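PDB 2QH5: mannose-6-phosphate isomerase from Helicobacter pylori, which probably makes GDP-mannose and diphosphate from mannose 1-phosphate and GTP, the chain here being its N-terminal nucleotidyltransferase domain. Local coordinates for residues R165-P170 with I176-S181; G189-Q194 with M244-A249. All blocks are in the same frame, centred on the assembly; numbering follows the deposited sequence.

Interaction 1 (R165-P170 with I176-S181); sequences RFIEKP and IEFQKS
Phe178 reaches out from helix 172-181 and sets the far end of its ring against two side chains of strand 165-168, Arg165 and Ile167. Its CZ lies 3.8 Å from Arg165 NH1, and CE1 is 4.0 Å from the same nitrogen. The guanidinium and ring planes stand 63° apart and the two side chains cross at about a right angle, so this is an oblique van der Waals approach and not a flat stack of the cation on the aromatic. The arginine gets there by folding: bends at chi2 and chi3 bring its end back toward the helix, although its CB does not set out that way. A salt bridge from NH1 to Glu156 supplies the ionic partner, which suggests that the charge is held mainly from strand 153-156.

Ile167 points at the helix from the start, and its CD1 comes within 4.1 Å of CE2 of Phe178, again obliquely to the ring. With CG1 placed between the backbone N and the carbonyl carbon (chi1 45°), the ethyl branch carries CD1 to the aromatic. Phe178 contributes most of the 132 Å² buried between the segments, and Arg165 remains exposed.

A strand-turn-helix unit here folds back on itself in the nucleotidyltransferase domain, closed by Phe178. Strand 165-168 pairs antiparallel with strand 153-156, with backbone bonds linking Arg165 to Glu156 and Ile167 to Tyr154. Helix 172-181 follows after a short turn, and Phe184 of strand 184-194 stacks on Phe178 while also touching Arg165 and Ile167, joining helix and sheet.

Interaction 2 (G189-Q194 with M244-A249); sequences GMFVFQ and MSIDIA
Phe191 and Ile246 point toward each other and slide past one another in opposite directions, packing helix 246-251 against strand 184-194 of the mixed sheet in this GT-A-type nucleotidyltransferase domain. The closest pair is Phe191 CE1 with Ile246 CG2 at 3.5 Å, and the same methyl is 3.9 Å from CZ of Phe191. The methyl therefore meets the outer end of the ring obliquely. Its position follows from the isoleucine torsion: CG1 is anti to the backbone N (chi1 -167°), which puts CG2 between that nitrogen and the carbonyl carbon and turns it to the strand.

Asp247 approaches differently. Its CB does not set out for the strand, yet the carboxylate swings nearer and puts OD2 at the ring edge, close to the ring plane, with ring and carboxylate planes 60° apart. An acidic oxygen so placed faces the weakly positive rim of C-H groups, although the distance makes any electrostatic gain modest.

All three touching residues are buried. On the strand side, backbone hydrogen bonds link Phe191 to Val109 and its side chain also touches Thr140; on the helix side, Ile246 N is hydrogen-bonded to Thr90 OG1 at the beginning of the helix. Ser245 occupies the N-cap position without a capping bond from its side chain, but its carbonyl oxygen accepts from Ala249 N at 2.9 Å in the first turn. At the ring edge, the separation from Phe191 CZ to Asp247 OD2 is 4.1 Å.

Overall arrangement
The two contacts lie in series along the chain, interaction 1 closing at residue 181 before interaction 2 opens at 189, and their centres are 18 Å apart. Helix 172-181 leads directly into strand 184-194, and both contacts reach the same mixed sheet. Interaction 1 is at the surface, its centre about 22 Å from the centre of the chain; interaction 2 is buried, its centre about 7 Å away from that point. They meet where strand 165-168 packs on helix 246-251: Phe166 CZ is 3.3 Å from Asp247 OD2, and Glu168 CD is 3.6 Å from Asp247 CB. Strand 165-168 thus joins the two, turning Arg165 and Ile167 to the peripheral helix and Phe166 and Glu168 to helix 246-251.

Interaction 1 (R165-P170 with I176-S181)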
loop_
_atom_site.group_PDB
_atom_site.type_symbol
_atom_site.label_atom_id
_atom_site.label_comp_id
_atom_site.label_asym_id
_atom_site.label_seq_id
_atom_site.Cartn_x
_atom_site.Cartn_y
_atom_site.Cartn_z
ATOM N N ARG A 165 -9.265 -4.015 17.340
ATOM C CA ARG A 165 -10.054 -3.416 16.266
ATOM C C ARG A 165 -9.292 -2.331 15.500
ATOM O O ARG A 165 -8.244 -1.845 15.937
ATOM C CB ARG A 165 -11.411 -2.877 16.762
ATOM C CG ARG A 165 -11.397 -1.419 17.160
ATOM C CD ARG A 165 -11.471 -1.234 18.646
ATOM N NE ARG A 165 -12.729 -0.609 19.042
ATOM C CZ ARG A 165 -12.872 0.195 20.094
ATOM N NH1 ARG A 165 -11.835 0.491 20.872
ATOM N NH2 ARG A 165 -14.060 0.714 20.365
ATOM N N PHE A 166 -9.845 -1.983 14.342
ATOM C CA PHE A 166 -9.332 -0.927 13.492
ATOM C C PHE A 166 -10.389 0.166 13.452
ATOM O O PHE A 166 -11.540 -0.091 13.093
ATOM C CB PHE A 166 -9.111 -1.479 12.085
ATOM C CG PHE A 166 -8.158 -0.678 11.257
ATOM C CD1 PHE A 166 -6.912 -1.194 10.931
ATOM C CD2 PHE A 166 -8.508 0.587 10.789
ATOM C CE1 PHE A 166 -6.025 -0.460 10.162
ATOM C CE2 PHE A 166 -7.631 1.330 10.022
ATOM C CZ PHE A 166 -6.386 0.805 9.707
ATOM N N ILE A 167 -10.008 1.376 13.839
ATOM C CA ILE A 167 -10.901 2.524 13.709
ATOM C C ILE A 167 -10.230 3.626 12.887
ATOM O O ILE A 167 -9.333 4.321 13.368
ATOM C CB ILE A 167 -11.449 3.056 15.085
ATOM C CG1 ILE A 167 -10.348 3.163 16.154
ATOM C CG2 ILE A 167 -12.615 2.197 15.576
ATOM C CD1 ILE A 167 -10.303 2.030 17.159
ATOM N N GLU A 168 -10.639 3.759 11.628
ATOM C CA GLU A 168 -10.028 4.757 10.752
ATOM C C GLU A 168 -10.727 6.100 10.887
ATOM O O GLU A 168 -11.954 6.178 10.788
ATOM C CB GLU A 168 -10.017 4.316 9.286
ATOM C CG GLU A 168 -8.914 4.999 8.491
ATOM C CD GLU A 168 -9.356 5.430 7.111
ATOM O OE1 GLU A 168 -8.475 5.752 6.284
ATOM O OE2 GLU A 168 -10.578 5.454 6.852
ATOM N N LYS A 169 -9.924 7.140 11.113
ATOM C CA LYS A 169 -10.400 8.514 11.318
ATOM C C LYS A 169 -11.515 8.624 12.373
ATOM O O LYS A 169 -12.696 8.739 12.031
ATOM C CB LYS A 169 -10.820 9.159 9.985
ATOM C CG LYS A 169 -9.703 9.230 8.945
ATOM C CD LYS A 169 -10.220 9.720 7.601
ATOM C CE LYS A 169 -9.107 9.748 6.571
ATOM N NZ LYS A 169 -9.527 10.401 5.306
ATOM N N PRO A 170 -11.138 8.570 13.666
ATOM C CA PRO A 170 -12.125 8.752 14.727
ATOM C C PRO A 170 -12.373 10.238 15.004
ATOM O O PRO A 170 -11.683 11.089 14.442
ATOM C CB PRO A 170 -11.460 8.082 15.930
ATOM C CG PRO A 170 -9.992 8.257 15.694
ATOM C CD PRO A 170 -9.782 8.334 14.203
ATOM N N ILE A 176 -8.326 11.437 21.524
ATOM C CA ILE A 176 -7.689 11.884 22.753
ATOM C C ILE A 176 -8.001 10.891 23.874
ATOM O O ILE A 176 -7.234 10.756 24.832
ATOM C CB ILE A 176 -8.118 13.342 23.106
ATOM C CG1 ILE A 176 -6.914 14.291 23.039
ATOM C CG2 ILE A 176 -8.883 13.428 24.442
ATOM C CD1 ILE A 176 -6.657 14.857 21.652
ATOM N N GLU A 177 -9.118 10.181 23.730
ATOM C CA GLU A 177 -9.525 9.155 24.687
ATOM C C GLU A 177 -8.673 7.895 24.532
ATOM O O GLU A 177 -8.323 7.247 25.520
ATOM C CB GLU A 177 -11.005 8.823 24.503
ATOM C CG GLU A 177 -11.639 8.107 25.681
ATOM C CD GLU A 177 -13.155 8.168 25.650
ATOM O OE1 GLU A 177 -13.746 7.947 24.568
ATOM O OE2 GLU A 177 -13.753 8.435 26.714
ATOM N N PHE A 178 -8.338 7.565 23.286
ATOM C CA PHE A 178 -7.469 6.429 22.981
ATOM C C PHE A 178 -5.994 6.802 23.147
ATOM O O PHE A 178 -5.111 5.943 23.069
ATOM C CB PHE A 178 -7.731 5.898 21.563
ATOM C CG PHE A 178 -9.126 5.355 21.354
ATOM C CD1 PHE A 178 -9.813 4.716 22.384
ATOM C CD2 PHE A 178 -9.741 5.457 20.110
ATOM C CE1 PHE A 178 -11.094 4.213 22.182
ATOM C CE2 PHE A 178 -11.022 4.956 19.899
ATOM C CZ PHE A 178 -11.698 4.331 20.937
ATOM N N GLN A 179 -5.741 8.092 23.362
ATOM C CA GLN A 179 -4.413 8.589 23.699
ATOM C C GLN A 179 -4.045 8.139 25.111
ATOM O O GLN A 179 -2.972 7.572 25.334
ATOM C CB GLN A 179 -4.380 10.120 23.607
ATOM C CG GLN A 179 -3.004 10.745 23.779
ATOM C CD GLN A 179 -2.127 10.567 22.553
ATOM O OE1 GLN A 179 -2.620 10.274 21.465
ATOM N NE2 GLN A 179 -0.823 10.745 22.725
ATOM N N LYS A 180 -4.960 8.395 26.048
ATOM C CA LYS A 180 -4.794 8.054 27.461
ATOM C C LYS A 180 -4.818 6.540 27.698
ATOM O O LYS A 180 -4.086 6.028 28.549
ATOM C CB LYS A 180 -5.888 8.735 28.297
ATOM C CG LYS A 180 -5.759 8.533 29.805
ATOM C CD LYS A 180 -7.097 8.702 30.507
ATOM C CE LYS A 180 -7.007 8.285 31.968
ATOM N NZ LYS A 180 -8.333 8.335 32.643
ATOM N N SER A 181 -5.657 5.837 26.936
ATOM C CA SER A 181 -5.847 4.393 27.085
ATOM C C SER A 181 -4.565 3.562 26.936
ATOM O O SER A 181 -4.324 2.644 27.722
ATOM C CB SER A 181 -6.904 3.894 26.098
ATOM O OG SER A 181 -8.212 4.107 26.592
#

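Interaction 2 (G189-Q194 with M244-A249)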
loop_
_atom_site.group_PDB
_atom_site.type_symbol
_atom_site.label_atom_id
_atom_site.label_comp_id
_atom_site.label_asym_id
_atom_site.label_seq_id
_atom_site.Cartn_x
_atom_site.Cartn_y
_atom_site.Cartn_z
ATOM N N GLY A 189 -0.296 2.682 6.907
ATOM C CA GLY A 189 -0.813 2.677 5.547
ATOM C C GLY A 189 -0.100 1.659 4.680
ATOM O O GLY A 189 -0.535 1.401 3.567
ATOM N N MET A 190 0.997 1.092 5.188
ATOM C CA MET A 190 1.695 -0.033 4.542
ATOM C C MET A 190 0.985 -1.347 4.857
ATOM O O MET A 190 0.278 -1.434 5.860
ATOM C CB MET A 190 3.131 -0.144 5.041
ATOM C CG MET A 190 3.955 1.125 4.976
ATOM S SD MET A 190 5.638 0.801 5.522
ATOM C CE MET A 190 5.908 -0.841 4.836
ATOM N N PHE A 191 1.191 -2.371 4.022
ATOM C CA PHE A 191 0.488 -3.648 4.162
ATOM C C PHE A 191 1.268 -4.773 3.528
ATOM O O PHE A 191 1.922 -4.565 2.518
ATOM C CB PHE A 191 -0.886 -3.620 3.483
ATOM C CG PHE A 191 -1.851 -2.659 4.094
ATOM C CD1 PHE A 191 -2.196 -1.494 3.424
ATOM C CD2 PHE A 191 -2.408 -2.908 5.342
ATOM C CE1 PHE A 191 -3.072 -0.589 3.990
ATOM C CE2 PHE A 191 -3.288 -2.006 5.917
ATOM C CZ PHE A 191 -3.624 -0.846 5.240
ATOM N N VAL A 192 1.187 -5.967 4.117
ATOM C CA VAL A 192 1.707 -7.187 3.497
ATOM C C VAL A 192 0.643 -8.270 3.595
ATOM O O VAL A 192 -0.049 -8.372 4.604
ATOM C CB VAL A 192 3.038 -7.688 4.139
ATOM C CG1 VAL A 192 3.575 -8.908 3.391
ATOM C CG2 VAL A 192 4.101 -6.585 4.151
ATOM N N PHE A 193 0.490 -9.040 2.524
ATOM C CA PHE A 193 -0.455 -10.154 2.442
ATOM C C PHE A 193 -0.206 -10.906 1.150
ATOM O O PHE A 193 0.373 -10.356 0.213
ATOM C CB PHE A 193 -1.935 -9.712 2.492
ATOM C CG PHE A 193 -2.203 -8.313 1.962
ATOM C CD1 PHE A 193 -1.972 -7.983 0.624
ATOM C CD2 PHE A 193 -2.718 -7.333 2.810
ATOM C CE1 PHE A 193 -2.225 -6.703 0.157
ATOM C CE2 PHE A 193 -2.986 -6.045 2.348
ATOM C CZ PHE A 193 -2.730 -5.722 1.028
ATOM N N GLN A 194 -0.634 -12.161 1.095
ATOM C CA GLN A 194 -0.630 -12.889 -0.159
ATOM C C GLN A 194 -1.787 -12.365 -1.018
ATOM O O GLN A 194 -2.817 -11.947 -0.483
ATOM C CB GLN A 194 -0.779 -14.380 0.110
ATOM C CG GLN A 194 -0.581 -15.258 -1.095
ATOM C CD GLN A 194 -1.349 -16.548 -0.995
ATOM O OE1 GLN A 194 -2.582 -16.574 -1.112
ATOM N NE2 GLN A 194 -0.628 -17.638 -0.776
ATOM N N MET A 244 -13.265 4.114 -2.518
ATOM C CA MET A 244 -13.160 3.599 -1.148
ATOM C C MET A 244 -11.742 3.196 -0.760
ATOM O O MET A 244 -11.029 2.587 -1.557
ATOM C CB MET A 244 -14.089 2.405 -0.963
ATOM C CG MET A 244 -14.150 1.904 0.461
ATOM S SD MET A 244 -15.529 0.807 0.701
ATOM C CE MET A 244 -16.895 1.976 0.652
ATOM N N SER A 245 -11.447 3.411 0.512
ATOM C CA SER A 245 -10.180 3.092 1.132
ATOM C C SER A 245 -10.070 1.653 1.557
ATOM O O SER A 245 -11.050 1.051 1.910
ATOM C CB SER A 245 -10.032 3.935 2.367
ATOM O OG SER A 245 -8.677 4.150 2.591
ATOM N N ILE A 246 -8.868 1.105 1.564
ATOM C CA ILE A 246 -8.730 -0.277 2.022
ATOM C C ILE A 246 -9.080 -0.415 3.511
ATOM O O ILE A 246 -9.600 -1.448 3.952
ATOM C CB ILE A 246 -7.319 -0.825 1.712
ATOM C CG1 ILE A 246 -7.267 -2.339 1.900
ATOM C CG2 ILE A 246 -6.267 -0.115 2.537
ATOM C CD1 ILE A 246 -8.260 -3.087 1.026
ATOM N N ASP A 247 -8.828 0.659 4.257
ATOM C CA ASP A 247 -9.079 0.705 5.683
ATOM C C ASP A 247 -10.563 0.611 5.959
ATOM O O ASP A 247 -10.970 -0.049 6.900
ATOM C CB ASP A 247 -8.506 1.985 6.291
ATOM C CG ASP A 247 -7.082 2.267 5.833
ATOM O OD1 ASP A 247 -6.889 2.661 4.658
ATOM O OD2 ASP A 247 -6.154 2.111 6.652
ATOM N N ILE A 248 -11.368 1.258 5.123
ATOM C CA ILE A 248 -12.822 1.228 5.275
ATOM C C ILE A 248 -13.398 -0.064 4.696
ATOM O O ILE A 248 -14.216 -0.732 5.334
ATOM C CB ILE A 248 -13.477 2.481 4.631
ATOM C CG1 ILE A 248 -13.128 3.735 5.442
ATOM C CG2 ILE A 248 -14.993 2.322 4.520
ATOM C CD1 ILE A 248 -13.275 5.045 4.679
ATOM N N ALA A 249 -12.939 -0.418 3.495
ATOM C CA ALA A 249 -13.429 -1.587 2.755
ATOM C C ALA A 249 -13.191 -2.914 3.458
ATOM O O ALA A 249 -14.056 -3.800 3.445
ATOM C CB ALA A 249 -12.801 -1.632 1.363
#